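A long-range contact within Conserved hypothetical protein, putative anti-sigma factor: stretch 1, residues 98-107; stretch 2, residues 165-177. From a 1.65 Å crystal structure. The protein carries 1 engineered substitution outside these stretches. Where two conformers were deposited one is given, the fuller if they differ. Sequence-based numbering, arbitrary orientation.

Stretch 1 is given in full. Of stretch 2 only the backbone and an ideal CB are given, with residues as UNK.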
# COMPACT_ATOMS: atom_id res chain seq x y z
N VAL A 98 -1.78 0.71 -5.64
CA VAL A 98 -2.07 -0.68 -5.33
C VAL A 98 -1.22 -1.04 -4.13
O VAL A 98 0.01 -0.99 -4.18
CB VAL A 98 -1.69 -1.62 -6.49
CG1 VAL A 98 -2.04 -3.02 -6.14
CG2 VAL A 98 -2.39 -1.20 -7.78
N LYS A 99 -1.90 -1.34 -3.04
CA LYS A 99 -1.22 -1.73 -1.80
C LYS A 99 -1.55 -3.17 -1.57
O LYS A 99 -2.70 -3.51 -1.20
CB LYS A 99 -1.65 -0.86 -0.64
CG LYS A 99 -0.85 -1.18 0.60
CD LYS A 99 -1.25 -0.30 1.74
CE LYS A 99 -0.42 -0.66 2.96
NZ LYS A 99 -0.68 0.39 3.97
N ALA A 100 -0.57 -4.05 -1.75
CA ALA A 100 -0.80 -5.51 -1.77
C ALA A 100 0.40 -6.25 -1.22
O ALA A 100 0.97 -7.09 -1.87
CB ALA A 100 -1.14 -5.99 -3.19
N TYR A 101 0.79 -5.89 -0.03
CA TYR A 101 1.89 -6.56 0.65
C TYR A 101 1.41 -7.96 1.05
O TYR A 101 0.35 -8.14 1.70
CB TYR A 101 2.33 -5.80 1.91
CG TYR A 101 3.07 -4.53 1.63
CD1 TYR A 101 4.43 -4.53 1.33
CD2 TYR A 101 2.41 -3.31 1.65
CE1 TYR A 101 5.12 -3.35 1.08
CE2 TYR A 101 3.09 -2.15 1.42
CZ TYR A 101 4.43 -2.17 1.12
OH TYR A 101 5.08 -0.99 0.90
N GLN A 102 2.21 -8.95 0.70
CA GLN A 102 1.84 -10.33 0.98
C GLN A 102 1.73 -10.63 2.47
O GLN A 102 0.91 -11.49 2.87
CB GLN A 102 2.75 -11.31 0.22
CG GLN A 102 4.18 -11.39 0.69
CD GLN A 102 5.10 -12.26 -0.20
OE1 GLN A 102 4.70 -12.86 -1.22
NE2 GLN A 102 6.34 -12.31 0.20
N GLU A 103 2.49 -9.90 3.30
CA GLU A 103 2.40 -10.02 4.76
C GLU A 103 1.23 -9.31 5.48
O GLU A 103 1.07 -9.44 6.71
CB GLU A 103 3.71 -9.55 5.41
CG GLU A 103 4.05 -8.08 5.28
CD GLU A 103 4.95 -7.74 4.12
OE1 GLU A 103 4.90 -8.55 3.11
OE2 GLU A 103 5.72 -6.69 4.25
N ASP A 104 0.41 -8.56 4.75
CA ASP A 104 -0.63 -7.73 5.37
C ASP A 104 -1.98 -8.43 5.28
O ASP A 104 -2.22 -9.23 4.38
CB ASP A 104 -0.77 -6.38 4.66
CG ASP A 104 0.38 -5.40 4.95
OD1 ASP A 104 1.37 -5.80 5.62
OD2 ASP A 104 0.26 -4.22 4.49
N GLU A 105 -2.86 -8.07 6.19
CA GLU A 105 -4.21 -8.60 6.20
C GLU A 105 -5.06 -7.94 5.11
O GLU A 105 -6.03 -8.54 4.65
CB GLU A 105 -4.88 -8.47 7.58
CG GLU A 105 -5.19 -7.06 8.08
CD GLU A 105 -6.11 -7.05 9.28
OE1 GLU A 105 -5.89 -7.84 10.23
OE2 GLU A 105 -7.07 -6.23 9.29
N LEU A 106 -4.71 -6.73 4.68
CA LEU A 106 -5.51 -6.03 3.69
C LEU A 106 -4.75 -5.73 2.42
O LEU A 106 -3.53 -5.52 2.45
CB LEU A 106 -6.03 -4.71 4.25
CG LEU A 106 -6.78 -4.72 5.57
CD1 LEU A 106 -7.05 -3.30 6.06
CD2 LEU A 106 -8.08 -5.47 5.38
N MET A 107 -5.49 -5.71 1.31
CA MET A 107 -5.02 -5.21 0.04
C MET A 107 -5.98 -4.11 -0.41
O MET A 107 -7.17 -4.18 -0.14
CB MET A 107 -5.00 -6.37 -0.95
CG MET A 107 -4.65 -6.04 -2.36
SD MET A 107 -6.05 -5.70 -3.42
CE MET A 107 -5.14 -5.76 -4.96
N UNK A 165 -7.57 2.84 10.46
CA UNK A 165 -6.67 1.80 10.06
C UNK A 165 -6.40 0.91 11.26
O UNK A 165 -6.11 1.41 12.34
CB UNK A 165 -5.37 2.38 9.49
N UNK A 166 -6.50 -0.42 11.08
CA UNK A 166 -6.19 -1.28 12.22
C UNK A 166 -4.73 -1.13 12.66
O UNK A 166 -3.85 -1.03 11.81
CB UNK A 166 -6.48 -2.74 11.87
N UNK A 167 -4.51 -1.14 13.97
CA UNK A 167 -3.16 -1.00 14.55
C UNK A 167 -2.17 -2.04 13.98
O UNK A 167 -1.03 -1.71 13.71
CB UNK A 167 -3.23 -1.14 16.07
N UNK A 168 -2.63 -3.26 13.71
CA UNK A 168 -1.73 -4.29 13.16
C UNK A 168 -1.21 -3.86 11.79
O UNK A 168 -0.04 -4.08 11.45
CB UNK A 168 -2.45 -5.64 13.05
N UNK A 169 -2.08 -3.24 11.00
CA UNK A 169 -1.68 -2.75 9.69
C UNK A 169 -0.77 -1.53 9.81
O UNK A 169 0.21 -1.43 9.12
CB UNK A 169 -2.91 -2.41 8.85
N UNK A 170 -1.13 -0.61 10.69
CA UNK A 170 -0.27 0.55 11.00
C UNK A 170 1.15 0.08 11.30
O UNK A 170 2.12 0.63 10.78
CB UNK A 170 -0.83 1.34 12.19
N UNK A 171 1.28 -0.92 12.16
CA UNK A 171 2.61 -1.36 12.57
C UNK A 171 3.41 -1.91 11.40
O UNK A 171 4.61 -1.69 11.31
CB UNK A 171 2.50 -2.42 13.67
N UNK A 172 2.76 -2.62 10.49
CA UNK A 172 3.48 -3.08 9.30
C UNK A 172 3.96 -1.89 8.45
O UNK A 172 5.09 -1.88 8.00
CB UNK A 172 2.59 -4.00 8.46
N UNK A 173 3.12 -0.87 8.27
CA UNK A 173 3.53 0.33 7.55
C UNK A 173 4.73 1.00 8.21
O UNK A 173 5.67 1.45 7.54
CB UNK A 173 2.36 1.32 7.46
N UNK A 174 4.69 1.08 9.54
CA UNK A 174 5.80 1.70 10.26
C UNK A 174 7.09 0.90 10.13
O UNK A 174 8.17 1.47 9.84
CB UNK A 174 5.44 1.86 11.74
N UNK A 175 6.99 -0.41 10.30
CA UNK A 175 8.17 -1.25 10.15
C UNK A 175 8.81 -1.08 8.78
O UNK A 175 10.04 -0.96 8.65
CB UNK A 175 7.81 -2.72 10.38
N UNK A 176 7.99 -1.04 7.75
CA UNK A 176 8.49 -0.89 6.40
C UNK A 176 9.06 0.50 6.09
O UNK A 176 10.09 0.63 5.42
CB UNK A 176 7.36 -1.21 5.41
N UNK A 177 8.38 1.53 6.58
CA UNK A 177 8.83 2.91 6.37
C UNK A 177 10.14 3.20 7.05
O UNK A 177 11.01 3.82 6.43
CB UNK A 177 7.77 3.90 6.87

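Position 165 is extended, and its CA-to-CB bond points sideways, with nothing of stretch 1 near the CB. Many residues would suit it. It is Thr165.

Position 166 has phi -63° and psi 140°, just before the helix begins. Its CB points toward stretch 1, 4.4 Å from Glu105 OE2, with Leu106 nearby. Proline, or a small polar N-cap residue, would fit. It is Pro166, whose CD lies 4.4 Å from Leu106 CD1, an apolar contact.

Position 167 is out of reach and unconstrained by stretch 1. It is Ile167.

At position 168 the ideal CB points toward stretch 1 but stays 5.0 Å from Glu105 OE1. A small polar or a basic residue would be reasonable. It is Ser168; its OG stops 3.9 Å from Glu105 OE1.

Position 169 is where the backbones come nearest, its CA 6.7 Å from the CA of Asp104. The CB faces Leu106 CD1 and Glu105 CG at just over 5 Å. Alanine, serine or threonine would suit. It is Ser169. A water bridges the stretches here, 2.5 Å from Ser169 OG and accepting from Leu106 N at 2.9 Å.

Position 170 points away, and 171 is out of reach. They are Val170 and Ile171.

Position 172 aims its CB at a carboxylate, 3.6 Å from Asp104 OD1. A donor is wanted: histidine, asparagine or serine could serve. It is His172. ND1 donates to Asp104 OD1 at 2.8 Å, and the oxygen lies near the ring plane, as a ring N-H requires.

Position 173 points sideways, yet its CB is 4.7 Å from Lys99 NZ. An acid is the natural choice, though a neutral acceptor could also serve. It is Asp173. Its OD1 takes a salt bridge from Lys99 NZ at 2.8 Å.

Position 174 is out of reach; 175 points sideways with no contact. They are Leu174 and Glu175.

Position 176 points toward stretch 1, its CB 5.1 Å from Tyr101 OH. Beyond lie the Tyr101 ring and the carboxylates of Glu103 and Asp104. A long basic residue, lysine or arginine, suits best. It is Arg176, with the largest area covered by stretch 1. Its guanidinium lies flat on Tyr101, centres 3.5 Å apart and planes at 4°. This leaves its edge free for the acids: NH1 donates to Asp104 OD1 at 2.8 Å and Glu103 OE2 at 3.0 Å, and NH2 to Asp104 OD2 at 2.9 Å. NH2 also reaches Asp173 OD1 at 3.0 Å, so this acid joins Lys99 and Arg176.

Position 177 is out of reach. It is Met177.

Stretch 2 (165-177) TPISSVIHDLERM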
# COMPACT_ATOMS: atom_id res chain seq x y z
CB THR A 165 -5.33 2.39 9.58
OG1 THR A 165 -5.60 3.28 8.49
CG2 THR A 165 -4.39 1.30 9.12
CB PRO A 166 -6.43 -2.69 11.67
CG PRO A 166 -7.38 -2.49 10.54
CD PRO A 166 -7.00 -1.19 9.93
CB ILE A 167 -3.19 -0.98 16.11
CG1 ILE A 167 -1.80 -0.69 16.70
CG2 ILE A 167 -3.73 -2.28 16.69
CD1 ILE A 167 -1.19 0.63 16.30
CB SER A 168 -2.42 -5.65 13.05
OG SER A 168 -3.71 -5.54 12.46
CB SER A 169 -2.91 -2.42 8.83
OG SER A 169 -3.71 -3.58 8.63
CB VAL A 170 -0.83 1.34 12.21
CG1 VAL A 170 0.20 2.31 12.76
CG2 VAL A 170 -2.10 2.09 11.81
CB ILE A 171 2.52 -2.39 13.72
CG1 ILE A 171 2.10 -1.67 15.00
CG2 ILE A 171 3.83 -3.13 13.89
CD1 ILE A 171 1.71 -2.63 16.10
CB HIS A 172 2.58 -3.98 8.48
CG HIS A 172 2.50 -5.37 9.02
ND1 HIS A 172 2.27 -6.47 8.21
CD2 HIS A 172 2.66 -5.85 10.27
CE1 HIS A 172 2.27 -7.57 8.95
NE2 HIS A 172 2.51 -7.22 10.21
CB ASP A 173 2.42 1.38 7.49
CG ASP A 173 1.28 0.99 6.58
OD1 ASP A 173 1.42 0.04 5.80
OD2 ASP A 173 0.24 1.68 6.66
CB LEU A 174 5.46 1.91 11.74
CG LEU A 174 4.26 2.81 12.07
CD1 LEU A 174 4.13 2.95 13.58
CD2 LEU A 174 4.32 4.18 11.41
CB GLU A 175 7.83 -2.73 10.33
CG GLU A 175 7.42 -3.14 11.71
CD GLU A 175 7.23 -4.64 11.80
OE1 GLU A 175 6.28 -5.15 11.17
OE2 GLU A 175 8.04 -5.27 12.50
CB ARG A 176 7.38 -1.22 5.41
CG ARG A 176 7.07 -2.69 5.39
CD ARG A 176 6.14 -3.03 4.23
NE ARG A 176 4.81 -2.49 4.45
CZ ARG A 176 3.73 -3.20 4.82
NH1 ARG A 176 3.80 -4.49 5.02
NH2 ARG A 176 2.57 -2.58 5.01
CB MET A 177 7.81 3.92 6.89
CG MET A 177 8.29 5.38 6.79
SD MET A 177 6.94 6.56 6.95
CE MET A 177 6.03 6.43 5.39
O HOH W 1 4.34 0.20 3.56
O HOH W 2 -3.43 -4.69 6.37
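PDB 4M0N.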